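PDB 3H4Y: putative chemotaxis protein from Desulfovibrio vulgaris str. Hildenborough, which probably works as a CheX-type chemotaxis phosphatase, removing the phosphoryl group from the response regulator CheY. Local coordinates for residues A10-A15 with A105-M110; I27-G32 with I140-N145; V46-G51 with D90-V95; K66-A71 with G147-E152. All coordinates share one frame; numbering follows the deposited sequence. Where two conformers were deposited one is given.

Contact 1 (A10-A15 with A105-M110); sequences AKPFIA and AGLAEM
Pro12 sets one edge of its ring against three residues of the neighbouring helix, Gly106, Leu107 and Met110. Segments 10-15 and 105-109 are helical and run nearly antiparallel, 152° between their directions, with their axes 8.9 Å apart. They come close because Gly106 carries no side chain: Pro12 CB rests 4.1 Å from Gly106 CA, where a CB would have been in the way. Further round the ring, Pro12 CG lies 3.9 Å from Leu107 CD2, the two side chains crossing at about a right angle, and 3.8 Å from the selenium SE of Met110, a selenomethionine. Met110 holds CG beside its backbone N (chi1 -69°) and runs extended through chi2 (170°), which carries SE to the proline ring. Leu107 splits its branches. While CD2 takes the proline, CD1 sits 3.9 Å from Phe13 CE2, approaching that ring obliquely. The Phe13 ring also meets Phe153 on strand 147-155. Met110 is at the solvent side, Phe13 and Leu107 at the buried one. All of these are apolar contacts, carbon to carbon except at the selenium, so the fit depends on shape complementarity rather than on directional bonds.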
loop_
_atom_site.group_PDB
_atom_site.type_symbol
_atom_site.label_atom_id
_atom_site.label_comp_id
_atom_site.label_asym_id
_atom_site.label_seq_id
_atom_site.Cartn_x
_atom_site.Cartn_y
_atom_site.Cartn_z
ATOM N N ALA A 10 -19.730 -2.473 5.467
ATOM C CA ALA A 10 -19.620 -1.085 5.037
ATOM C C ALA A 10 -19.913 -0.132 6.197
ATOM O O ALA A 10 -19.429 0.982 6.217
ATOM C CB ALA A 10 -20.556 -0.800 3.872
ATOM N N LYS A 11 -20.737 -0.567 7.154
ATOM C CA LYS A 11 -21.140 0.305 8.258
ATOM C C LYS A 11 -20.006 0.939 9.052
ATOM O O LYS A 11 -19.972 2.169 9.177
ATOM C CB LYS A 11 -22.174 -0.373 9.185
ATOM C CG LYS A 11 -23.509 -0.637 8.482
ATOM C CD LYS A 11 -24.540 -1.248 9.437
ATOM C CE LYS A 11 -25.854 -1.567 8.719
ATOM N NZ LYS A 11 -26.774 -2.392 9.574
ATOM N N PRO A 12 -19.060 0.125 9.569
ATOM C CA PRO A 12 -17.939 0.726 10.316
ATOM C C PRO A 12 -17.069 1.662 9.444
ATOM O O PRO A 12 -16.489 2.636 9.948
ATOM C CB PRO A 12 -17.179 -0.497 10.861
ATOM C CG PRO A 12 -17.647 -1.664 10.046
ATOM C CD PRO A 12 -19.005 -1.360 9.576
ATOM N N PHE A 13 -16.961 1.369 8.151
ATOM C CA PHE A 13 -16.213 2.251 7.236
ATOM C C PHE A 13 -16.888 3.569 6.974
ATOM O O PHE A 13 -16.222 4.613 6.908
ATOM C CB PHE A 13 -15.850 1.499 5.943
ATOM C CG PHE A 13 -14.719 0.545 6.144
ATOM C CD1 PHE A 13 -13.401 1.004 6.133
ATOM C CD2 PHE A 13 -14.954 -0.801 6.441
ATOM C CE1 PHE A 13 -12.360 0.149 6.390
ATOM C CE2 PHE A 13 -13.899 -1.660 6.690
ATOM C CZ PHE A 13 -12.589 -1.164 6.664
ATOM N N ILE A 14 -18.205 3.534 6.804
ATOM C CA ILE A 14 -18.928 4.784 6.592
ATOM C C ILE A 14 -18.853 5.632 7.865
ATOM O O ILE A 14 -18.542 6.814 7.806
ATOM C CB ILE A 14 -20.377 4.502 6.160
ATOM C CG1 ILE A 14 -20.388 3.900 4.762
ATOM C CG2 ILE A 14 -21.229 5.807 6.218
ATOM C CD1 ILE A 14 -21.755 3.277 4.388
ATOM N N ALA A 15 -19.109 5.023 9.026
ATOM C CA ALA A 15 -19.055 5.741 10.271
ATOM C C ALA A 15 -17.677 6.347 10.520
ATOM O O ALA A 15 -17.552 7.540 10.882
ATOM C CB ALA A 15 -19.451 4.808 11.450
ATOM N N ALA A 105 -11.924 -0.830 14.981
ATOM C CA ALA A 105 -12.619 -0.890 16.284
ATOM C C ALA A 105 -14.033 -1.391 16.062
ATOM O O ALA A 105 -14.537 -2.226 16.831
ATOM C CB ALA A 105 -12.635 0.490 16.975
ATOM N N GLY A 106 -14.704 -0.875 15.045
ATOM C CA GLY A 106 -16.060 -1.316 14.704
ATOM C C GLY A 106 -16.132 -2.768 14.232
ATOM O O GLY A 106 -17.020 -3.522 14.643
ATOM N N LEU A 107 -15.202 -3.157 13.360
ATOM C CA LEU A 107 -15.111 -4.547 12.869
ATOM C C LEU A 107 -14.898 -5.502 14.045
ATOM O O LEU A 107 -15.484 -6.591 14.081
ATOM C CB LEU A 107 -13.987 -4.700 11.846
ATOM C CG LEU A 107 -14.269 -4.038 10.513
ATOM C CD1 LEU A 107 -12.953 -3.910 9.752
ATOM C CD2 LEU A 107 -15.315 -4.773 9.685
ATOM N N ALA A 108 -14.073 -5.112 15.016
ATOM C CA ALA A 108 -13.797 -5.969 16.187
ATOM C C ALA A 108 -15.057 -6.179 17.029
ATOM O O ALA A 108 -15.281 -7.296 17.547
ATOM C CB ALA A 108 -12.652 -5.394 17.031
ATOM N N GLU A 109 -15.896 -5.156 17.135
ATOM C CA GLU A 109 -17.241 -5.275 17.760
ATOM C C GLU A 109 -18.167 -6.230 16.991
ATOM O O GLU A 109 -19.045 -6.871 17.592
ATOM C CB GLU A 109 -17.885 -3.898 17.923
ATOM C CG GLU A 109 -17.136 -3.033 18.944
ATOM C CD GLU A 109 -17.530 -1.556 18.905
ATOM O OE1 GLU A 109 -18.391 -1.182 18.073
ATOM O OE2 GLU A 109 -16.960 -0.769 19.707
HETATM N N MSE A 110 -17.951 -6.347 15.681
HETATM C CA MSE A 110 -18.707 -7.258 14.834
HETATM C C MSE A 110 -18.085 -8.656 14.816
HETATM O O MSE A 110 -18.559 -9.511 14.082
HETATM C CB MSE A 110 -18.795 -6.703 13.402
HETATM C CG MSE A 110 -19.643 -5.479 13.312
HETATM SE SE MSE A 110 -19.415 -4.714 11.513
HETATM C CE MSE A 110 -20.276 -6.047 10.475
#

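Contact 2 (I27-G32 with I140-N145); sequences IQPQPG and IPFLTN
Pro31 and Phe142 form the tight half of this contact, a non-hydrogen-bonded antiparallel pair with their CA atoms only 4.3 Å apart. The Phe142 ring lies against the proline, its CE2 3.7 Å from Pro31 CB, and its CD2 also reaches Pro29 CB at 3.9 Å. The ring also stacks with Phe149 and touches Thr17 of helix 10-25, so this side is closed. Past Pro29, Ile27 CG2 meets Thr144 CG2 at 3.7 Å. Backbone bonds stitch the strands together: Gln30 and Leu143 exchange a pair, with Gln30 N to Leu143 O at 2.9 Å and nearly straight (174°), and Gly32 N donates to Pro141 O at 2.8 Å. The prolines at 29 and 31 have no N-H to give. Turned to the opposite side of the sheet, Gln30 and Leu143 are exposed. The Gln30 chain bends at chi2 (66°) and curls back, so that NE2 donates to the carbonyl O of its own neighbour Pro31. Beyond the end of the bridged pairs a water takes the N-H of Asn145 and gives a weak bond to Gln28 O. This is an edge pairing: within this chain, strand 30-37 is the outermost member of the six-stranded antiparallel sheet.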
loop_
_atom_site.group_PDB
_atom_site.type_symbol
_atom_site.label_atom_id
_atom_site.label_comp_id
_atom_site.label_asym_id
_atom_site.label_seq_id
_atom_site.Cartn_x
_atom_site.Cartn_y
_atom_site.Cartn_z
ATOM N N ILE A 27 -15.128 18.446 7.148
ATOM C CA ILE A 27 -15.777 17.997 5.908
ATOM C C ILE A 27 -16.729 16.877 6.237
ATOM O O ILE A 27 -16.365 15.927 6.937
ATOM C CB ILE A 27 -14.728 17.521 4.856
ATOM C CG1 ILE A 27 -13.862 18.693 4.440
ATOM C CG2 ILE A 27 -15.415 16.819 3.642
ATOM C CD1 ILE A 27 -12.617 18.304 3.634
ATOM N N GLN A 28 -17.973 17.003 5.782
ATOM C CA GLN A 28 -18.980 15.949 5.976
ATOM C C GLN A 28 -19.120 15.198 4.642
ATOM O O GLN A 28 -19.820 15.659 3.744
ATOM C CB GLN A 28 -20.310 16.570 6.398
ATOM C CG GLN A 28 -20.254 17.298 7.729
ATOM C CD GLN A 28 -20.173 16.373 8.921
ATOM O OE1 GLN A 28 -19.784 16.797 10.007
ATOM N NE2 GLN A 28 -20.558 15.112 8.738
ATOM N N PRO A 29 -18.454 14.033 4.502
ATOM C CA PRO A 29 -18.499 13.316 3.230
ATOM C C PRO A 29 -19.811 12.533 3.106
ATOM O O PRO A 29 -20.321 12.012 4.109
ATOM C CB PRO A 29 -17.296 12.376 3.329
ATOM C CG PRO A 29 -17.207 12.090 4.783
ATOM C CD PRO A 29 -17.655 13.311 5.503
ATOM N N GLN A 30 -20.328 12.447 1.884
ATOM C CA GLN A 30 -21.573 11.736 1.610
ATOM C C GLN A 30 -21.247 10.423 0.940
ATOM O O GLN A 30 -20.754 10.419 -0.186
ATOM C CB GLN A 30 -22.443 12.584 0.673
ATOM C CG GLN A 30 -23.668 11.868 0.087
ATOM C CD GLN A 30 -24.659 11.513 1.164
ATOM O OE1 GLN A 30 -25.172 12.401 1.838
ATOM N NE2 GLN A 30 -24.930 10.204 1.347
ATOM N N PRO A 31 -21.541 9.296 1.591
ATOM C CA PRO A 31 -21.321 8.002 0.928
ATOM C C PRO A 31 -22.295 7.747 -0.217
ATOM O O PRO A 31 -23.468 8.191 -0.171
ATOM C CB PRO A 31 -21.580 6.991 2.049
ATOM C CG PRO A 31 -22.497 7.680 2.955
ATOM C CD PRO A 31 -22.118 9.133 2.935
ATOM N N GLY A 32 -21.807 7.073 -1.251
ATOM C CA GLY A 32 -22.629 6.486 -2.289
ATOM C C GLY A 32 -22.914 5.042 -1.891
ATOM O O GLY A 32 -22.893 4.684 -0.693
ATOM N N ILE A 140 -16.514 1.882 -1.474
ATOM C CA ILE A 140 -17.567 2.857 -1.146
ATOM C C ILE A 140 -17.081 4.195 -1.682
ATOM O O ILE A 140 -16.043 4.723 -1.217
ATOM C CB ILE A 140 -17.866 2.986 0.375
ATOM C CG1 ILE A 140 -18.082 1.625 1.054
ATOM C CG2 ILE A 140 -19.089 3.955 0.631
ATOM C CD1 ILE A 140 -17.957 1.700 2.562
ATOM N N PRO A 141 -17.792 4.722 -2.685
ATOM C CA PRO A 141 -17.445 6.074 -3.110
ATOM C C PRO A 141 -18.014 7.096 -2.111
ATOM O O PRO A 141 -19.075 6.881 -1.518
ATOM C CB PRO A 141 -18.144 6.204 -4.449
ATOM C CG PRO A 141 -19.384 5.320 -4.324
ATOM C CD PRO A 141 -18.968 4.175 -3.394
ATOM N N PHE A 142 -17.305 8.204 -1.926
ATOM C CA PHE A 142 -17.784 9.342 -1.156
ATOM C C PHE A 142 -17.659 10.626 -1.997
ATOM O O PHE A 142 -16.734 10.768 -2.816
ATOM C CB PHE A 142 -16.959 9.515 0.119
ATOM C CG PHE A 142 -17.178 8.446 1.128
ATOM C CD1 PHE A 142 -16.535 7.215 1.010
ATOM C CD2 PHE A 142 -17.988 8.667 2.239
ATOM C CE1 PHE A 142 -16.709 6.234 1.977
ATOM C CE2 PHE A 142 -18.144 7.726 3.203
ATOM C CZ PHE A 142 -17.535 6.496 3.080
ATOM N N LEU A 143 -18.609 11.539 -1.799
ATOM C CA LEU A 143 -18.553 12.848 -2.384
ATOM C C LEU A 143 -18.326 13.919 -1.316
ATOM O O LEU A 143 -18.878 13.857 -0.204
ATOM C CB LEU A 143 -19.858 13.167 -3.126
ATOM C CG LEU A 143 -20.040 12.558 -4.517
ATOM C CD1 LEU A 143 -21.355 13.031 -5.127
ATOM C CD2 LEU A 143 -18.923 12.991 -5.436
ATOM N N THR A 144 -17.579 14.955 -1.692
ATOM C CA THR A 144 -17.449 16.157 -0.893
ATOM C C THR A 144 -17.740 17.316 -1.855
ATOM O O THR A 144 -17.870 17.109 -3.073
ATOM C CB THR A 144 -16.045 16.359 -0.307
ATOM O OG1 THR A 144 -15.123 16.695 -1.352
ATOM C CG2 THR A 144 -15.530 15.075 0.422
ATOM N N ASN A 145 -17.797 18.517 -1.304
ATOM C CA ASN A 145 -18.002 19.697 -2.153
ATOM C C ASN A 145 -16.893 19.909 -3.180
ATOM O O ASN A 145 -17.103 20.607 -4.189
ATOM C CB ASN A 145 -18.115 20.949 -1.305
ATOM C CG ASN A 145 -19.338 20.955 -0.412
ATOM O OD1 ASN A 145 -20.318 20.203 -0.614
ATOM N ND2 ASN A 145 -19.275 21.795 0.618
HETATM O O HOH W 1 -18.661 17.968 1.648
#

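Contact 3 (V46-G51 with D90-V95); sequences VSAVIG and DAVGEV
Val92 packed on Ala48 is helix-on-sheet packing at the heart of this CheX-family fold, where the long helix 84-109 lies against the antiparallel sheet. Strand 47-51 and helix 90-95 run with an angle of 41° between them and approach to 8.0 Å axis to axis. Val92 carries the helix side of the contact. Its CG1, anti to the backbone N (chi1 174°), reaches down to Ala48 CB at 3.9 Å and lies 4.1 Å from the carbonyl carbon C of Ser47. The other branch, Val92 CG2, faces Val46 CG1 at 4.0 Å, the two valines crossing at a slant; Val46 was modelled in two conformers, so this last touch is doubtful. All the touching residues are buried. Ser47 turns its CB away from the helix, and its OG is bonded to His127 NE2 and Thr63 OG1. Farther along the strand, Ile50 continues the packing onto Thr96, Asn97 and Ser100 of the same helix. On the helix, Glu94 is exposed and takes no part in the contact; Glu94 with Asn97 matches the Glu-X-X-Asn spacing of CheC and CheX phosphatases, consistent with an active surface on this helix. One turn of backbone also comes near the strand beside Val92, where Ala48 CB lies 4.5 Å from Gly93 CA.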
loop_
_atom_site.group_PDB
_atom_site.type_symbol
_atom_site.label_atom_id
_atom_site.label_comp_id
_atom_site.label_asym_id
_atom_site.label_seq_id
_atom_site.Cartn_x
_atom_site.Cartn_y
_atom_site.Cartn_z
ATOM N N VAL A 46 -4.264 10.793 -5.340
ATOM C CA VAL A 46 -3.535 10.607 -4.087
ATOM C C VAL A 46 -4.242 9.500 -3.325
ATOM O O VAL A 46 -5.462 9.572 -3.118
ATOM C CB VAL A 46 -3.491 11.895 -3.212
ATOM C CG1 VAL A 46 -2.421 11.718 -2.106
ATOM C CG2 VAL A 46 -3.182 13.160 -4.082
ATOM N N SER A 47 -3.517 8.469 -2.928
ATOM C CA SER A 47 -4.107 7.403 -2.157
ATOM C C SER A 47 -3.266 7.101 -0.945
ATOM O O SER A 47 -2.065 7.472 -0.872
ATOM C CB SER A 47 -4.143 6.102 -2.963
ATOM O OG SER A 47 -4.955 6.211 -4.137
ATOM N N ALA A 48 -3.877 6.367 0.001
ATOM C CA ALA A 48 -3.101 5.708 1.012
ATOM C C ALA A 48 -3.573 4.273 1.187
ATOM O O ALA A 48 -4.763 4.007 1.114
ATOM C CB ALA A 48 -3.132 6.459 2.407
ATOM N N VAL A 49 -2.626 3.395 1.499
ATOM C CA VAL A 49 -2.875 1.950 1.658
ATOM C C VAL A 49 -2.367 1.537 3.030
ATOM O O VAL A 49 -1.296 1.964 3.434
ATOM C CB VAL A 49 -2.185 1.118 0.544
ATOM C CG1 VAL A 49 -2.285 -0.403 0.805
ATOM C CG2 VAL A 49 -2.752 1.466 -0.848
ATOM N N ILE A 50 -3.173 0.739 3.731
ATOM C CA ILE A 50 -2.823 0.126 5.015
ATOM C C ILE A 50 -3.074 -1.356 4.886
ATOM O O ILE A 50 -4.110 -1.791 4.389
ATOM C CB ILE A 50 -3.650 0.704 6.162
ATOM C CG1 ILE A 50 -3.152 2.123 6.457
ATOM C CG2 ILE A 50 -3.662 -0.227 7.404
ATOM C CD1 ILE A 50 -3.969 2.877 7.476
ATOM N N GLY A 51 -2.132 -2.152 5.361
ATOM C CA GLY A 51 -2.310 -3.606 5.432
ATOM C C GLY A 51 -2.904 -3.977 6.768
ATOM O O GLY A 51 -2.532 -3.407 7.803
ATOM N N ASP A 90 1.235 13.638 4.546
ATOM C CA ASP A 90 1.035 13.417 5.985
ATOM C C ASP A 90 -0.431 13.448 6.324
ATOM O O ASP A 90 -0.891 12.577 7.078
ATOM C CB ASP A 90 1.814 14.432 6.825
ATOM C CG ASP A 90 3.311 14.280 6.696
ATOM O OD1 ASP A 90 3.818 13.225 6.227
ATOM O OD2 ASP A 90 3.996 15.226 7.114
ATOM N N ALA A 91 -1.178 14.370 5.732
ATOM C CA ALA A 91 -2.624 14.478 5.937
ATOM C C ALA A 91 -3.404 13.251 5.444
ATOM O O ALA A 91 -4.221 12.720 6.215
ATOM C CB ALA A 91 -3.172 15.716 5.253
ATOM N N VAL A 92 -3.191 12.836 4.182
ATOM C CA VAL A 92 -3.834 11.653 3.623
ATOM C C VAL A 92 -3.438 10.438 4.454
ATOM O O VAL A 92 -4.278 9.613 4.743
ATOM C CB VAL A 92 -3.565 11.453 2.103
ATOM C CG1 VAL A 92 -4.103 10.166 1.601
ATOM C CG2 VAL A 92 -4.236 12.622 1.329
ATOM N N GLY A 93 -2.162 10.322 4.813
ATOM C CA GLY A 93 -1.732 9.206 5.665
ATOM C C GLY A 93 -2.459 9.188 7.017
ATOM O O GLY A 93 -2.937 8.138 7.456
ATOM N N GLU A 94 -2.533 10.359 7.661
ATOM C CA GLU A 94 -3.177 10.467 8.957
ATOM C C GLU A 94 -4.652 10.145 8.878
ATOM O O GLU A 94 -5.185 9.454 9.773
ATOM C CB GLU A 94 -2.991 11.855 9.565
ATOM C CG GLU A 94 -1.591 12.075 10.063
ATOM C CD GLU A 94 -1.293 13.533 10.344
ATOM O OE1 GLU A 94 -2.273 14.320 10.485
ATOM O OE2 GLU A 94 -0.085 13.871 10.406
ATOM N N VAL A 95 -5.347 10.711 7.891
ATOM C CA VAL A 95 -6.758 10.418 7.722
ATOM C C VAL A 95 -7.000 8.920 7.522
ATOM O O VAL A 95 -7.895 8.306 8.136
ATOM C CB VAL A 95 -7.360 11.226 6.533
ATOM C CG1 VAL A 95 -8.633 10.581 5.992
ATOM C CG2 VAL A 95 -7.625 12.605 6.978
#

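Contact 4 (K66-A71 with G147-E152); sequences KSCAIA and GEFTVE
Cys68 is the side chain that reaches from helix 66-71 to strand 147-152, and it does so in two steps. Cys68 CB leans on the strand backbone, 4.0 Å from Gly147 C, the carbonyl carbon, and 3.5 Å from Glu148 O. From there SG swings anti to the backbone N (chi1 -171°), which carries it along the strand to Phe149. Cys68 SG ends 3.7 Å from Phe149 CD1, while the ring centroid is 5.0 Å away and the sulfur sits 75° off the ring normal. It is therefore a sulfur-aromatic contact made at the ring's edge, near its plane, with Glu148 O also near the sulfur. The same cysteine touches Thr144 on the adjoining strand. The helix crosses the strand almost perpendicularly, at 93°, and sits over the beginning of strand 147-155, just past the turn of the hairpin that this strand makes with strand 137-144. Here Gly147 comes within 4.5 Å of Cys68, CA to CA. Its backbone torsions, with a positive phi, suit a residue without CB, and a CB would also have run into Ser67 OG and Cys68 CB. Ser67 brings OG to 4.1 Å from Gly147 CA, and that hydroxyl is hydrogen-bonded to the carbonyl O of His146 in the turn. Deeper in, the Phe149 ring is held by further neighbours: it meets the ring of Phe64, their planes inclined to each other, and touches Thr17 and Leu21 of helix 10-25.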
loop_
_atom_site.group_PDB
_atom_site.type_symbol
_atom_site.label_atom_id
_atom_site.label_comp_id
_atom_site.label_asym_id
_atom_site.label_seq_id
_atom_site.Cartn_x
_atom_site.Cartn_y
_atom_site.Cartn_z
ATOM N N LYS A 66 -7.557 14.711 -6.995
ATOM C CA LYS A 66 -6.674 15.790 -6.601
ATOM C C LYS A 66 -7.429 16.960 -5.918
ATOM O O LYS A 66 -7.011 17.478 -4.851
ATOM C CB LYS A 66 -5.890 16.265 -7.839
ATOM C CG LYS A 66 -4.907 17.346 -7.528
ATOM C CD LYS A 66 -4.238 17.864 -8.814
ATOM C CE LYS A 66 -3.538 16.753 -9.591
ATOM N NZ LYS A 66 -2.769 17.301 -10.759
ATOM N N SER A 67 -8.547 17.390 -6.494
ATOM C CA SER A 67 -9.268 18.514 -5.931
ATOM C C SER A 67 -9.807 18.162 -4.553
ATOM O O SER A 67 -9.821 18.991 -3.655
ATOM C CB SER A 67 -10.405 18.982 -6.839
ATOM O OG SER A 67 -11.336 17.959 -7.071
ATOM N N CYS A 68 -10.198 16.900 -4.381
ATOM C CA CYS A 68 -10.736 16.451 -3.103
ATOM C C CYS A 68 -9.637 16.481 -2.025
ATOM O O CYS A 68 -9.853 16.973 -0.910
ATOM C CB CYS A 68 -11.332 15.048 -3.258
ATOM S SG CYS A 68 -12.242 14.500 -1.794
ATOM N N ALA A 69 -8.436 16.003 -2.392
ATOM C CA ALA A 69 -7.302 15.941 -1.464
ATOM C C ALA A 69 -6.831 17.340 -1.089
ATOM O O ALA A 69 -6.520 17.602 0.068
ATOM C CB ALA A 69 -6.167 15.160 -2.086
ATOM N N ILE A 70 -6.773 18.248 -2.060
ATOM C CA ILE A 70 -6.345 19.628 -1.776
ATOM C C ILE A 70 -7.278 20.269 -0.746
ATOM O O ILE A 70 -6.830 20.896 0.223
ATOM C CB ILE A 70 -6.265 20.481 -3.054
ATOM C CG1 ILE A 70 -5.095 20.016 -3.917
ATOM C CG2 ILE A 70 -6.095 21.969 -2.718
ATOM C CD1 ILE A 70 -5.136 20.583 -5.367
ATOM N N ALA A 71 -8.589 20.091 -0.915
ATOM C CA ALA A 71 -9.544 20.645 0.013
ATOM C C ALA A 71 -9.472 20.007 1.372
ATOM O O ALA A 71 -9.646 20.690 2.410
ATOM C CB ALA A 71 -10.980 20.503 -0.567
ATOM N N GLY A 147 -14.951 17.202 -4.600
ATOM C CA GLY A 147 -14.629 16.062 -5.418
ATOM C C GLY A 147 -15.023 14.766 -4.777
ATOM O O GLY A 147 -15.893 14.750 -3.916
ATOM N N GLU A 148 -14.387 13.686 -5.222
ATOM C CA GLU A 148 -14.719 12.329 -4.825
ATOM C C GLU A 148 -13.514 11.607 -4.215
ATOM O O GLU A 148 -12.343 11.923 -4.527
ATOM C CB GLU A 148 -15.146 11.564 -6.093
ATOM C CG GLU A 148 -15.714 10.146 -5.904
ATOM C CD GLU A 148 -14.697 8.998 -5.811
ATOM O OE1 GLU A 148 -13.525 9.099 -6.226
ATOM O OE2 GLU A 148 -15.112 7.935 -5.328
ATOM N N PHE A 149 -13.803 10.615 -3.395
ATOM C CA PHE A 149 -12.787 9.670 -2.944
ATOM C C PHE A 149 -13.444 8.315 -2.739
ATOM O O PHE A 149 -14.661 8.248 -2.548
ATOM C CB PHE A 149 -12.014 10.139 -1.725
ATOM C CG PHE A 149 -12.828 10.241 -0.443
ATOM C CD1 PHE A 149 -13.480 11.410 -0.101
ATOM C CD2 PHE A 149 -12.872 9.184 0.460
ATOM C CE1 PHE A 149 -14.180 11.522 1.072
ATOM C CE2 PHE A 149 -13.553 9.291 1.639
ATOM C CZ PHE A 149 -14.209 10.479 1.958
ATOM N N THR A 150 -12.646 7.249 -2.797
ATOM C CA THR A 150 -13.151 5.892 -2.649
ATOM C C THR A 150 -12.419 5.160 -1.545
ATOM O O THR A 150 -11.182 5.144 -1.528
ATOM C CB THR A 150 -13.029 5.095 -3.961
ATOM O OG1 THR A 150 -13.817 5.736 -4.965
ATOM C CG2 THR A 150 -13.473 3.668 -3.792
ATOM N N VAL A 151 -13.186 4.589 -0.631
ATOM C CA VAL A 151 -12.662 3.746 0.437
ATOM C C VAL A 151 -12.826 2.262 0.044
ATOM O O VAL A 151 -13.899 1.848 -0.416
ATOM C CB VAL A 151 -13.371 4.007 1.796
ATOM C CG1 VAL A 151 -12.884 2.991 2.897
ATOM C CG2 VAL A 151 -13.172 5.464 2.238
ATOM N N GLU A 152 -11.740 1.483 0.165
ATOM C CA GLU A 152 -11.792 0.048 -0.125
ATOM C C GLU A 152 -11.338 -0.766 1.082
ATOM O O GLU A 152 -10.578 -0.295 1.906
ATOM C CB GLU A 152 -10.933 -0.327 -1.343
ATOM C CG GLU A 152 -11.363 0.251 -2.633
ATOM C CD GLU A 152 -10.667 -0.463 -3.778
ATOM O OE1 GLU A 152 -9.441 -0.725 -3.665
ATOM O OE2 GLU A 152 -11.326 -0.774 -4.797
#

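Contact 3 is fully buried and lies nearest the middle of the chain; the other three are partly buried and farther out. Contacts 1 and 3 share helix 84-109 but sit about 18 Å apart, centre to centre, on opposite sides of the chain's centre. Contacts 2 and 4 lie on adjacent strands, 137-144 and 147-155, where Phe142 N reaches Phe149 O, and their centres are about 9 Å apart. Only contact 2, a strand pairing, is bonded across by backbone hydrogen bonds. The rest join a helix to a helix or to a strand, through apolar packing in contacts 1 and 3, and by side chain on backbone with a sulfur-aromatic touch in contact 4. In contacts 1 and 4 a glycine makes the close approach possible.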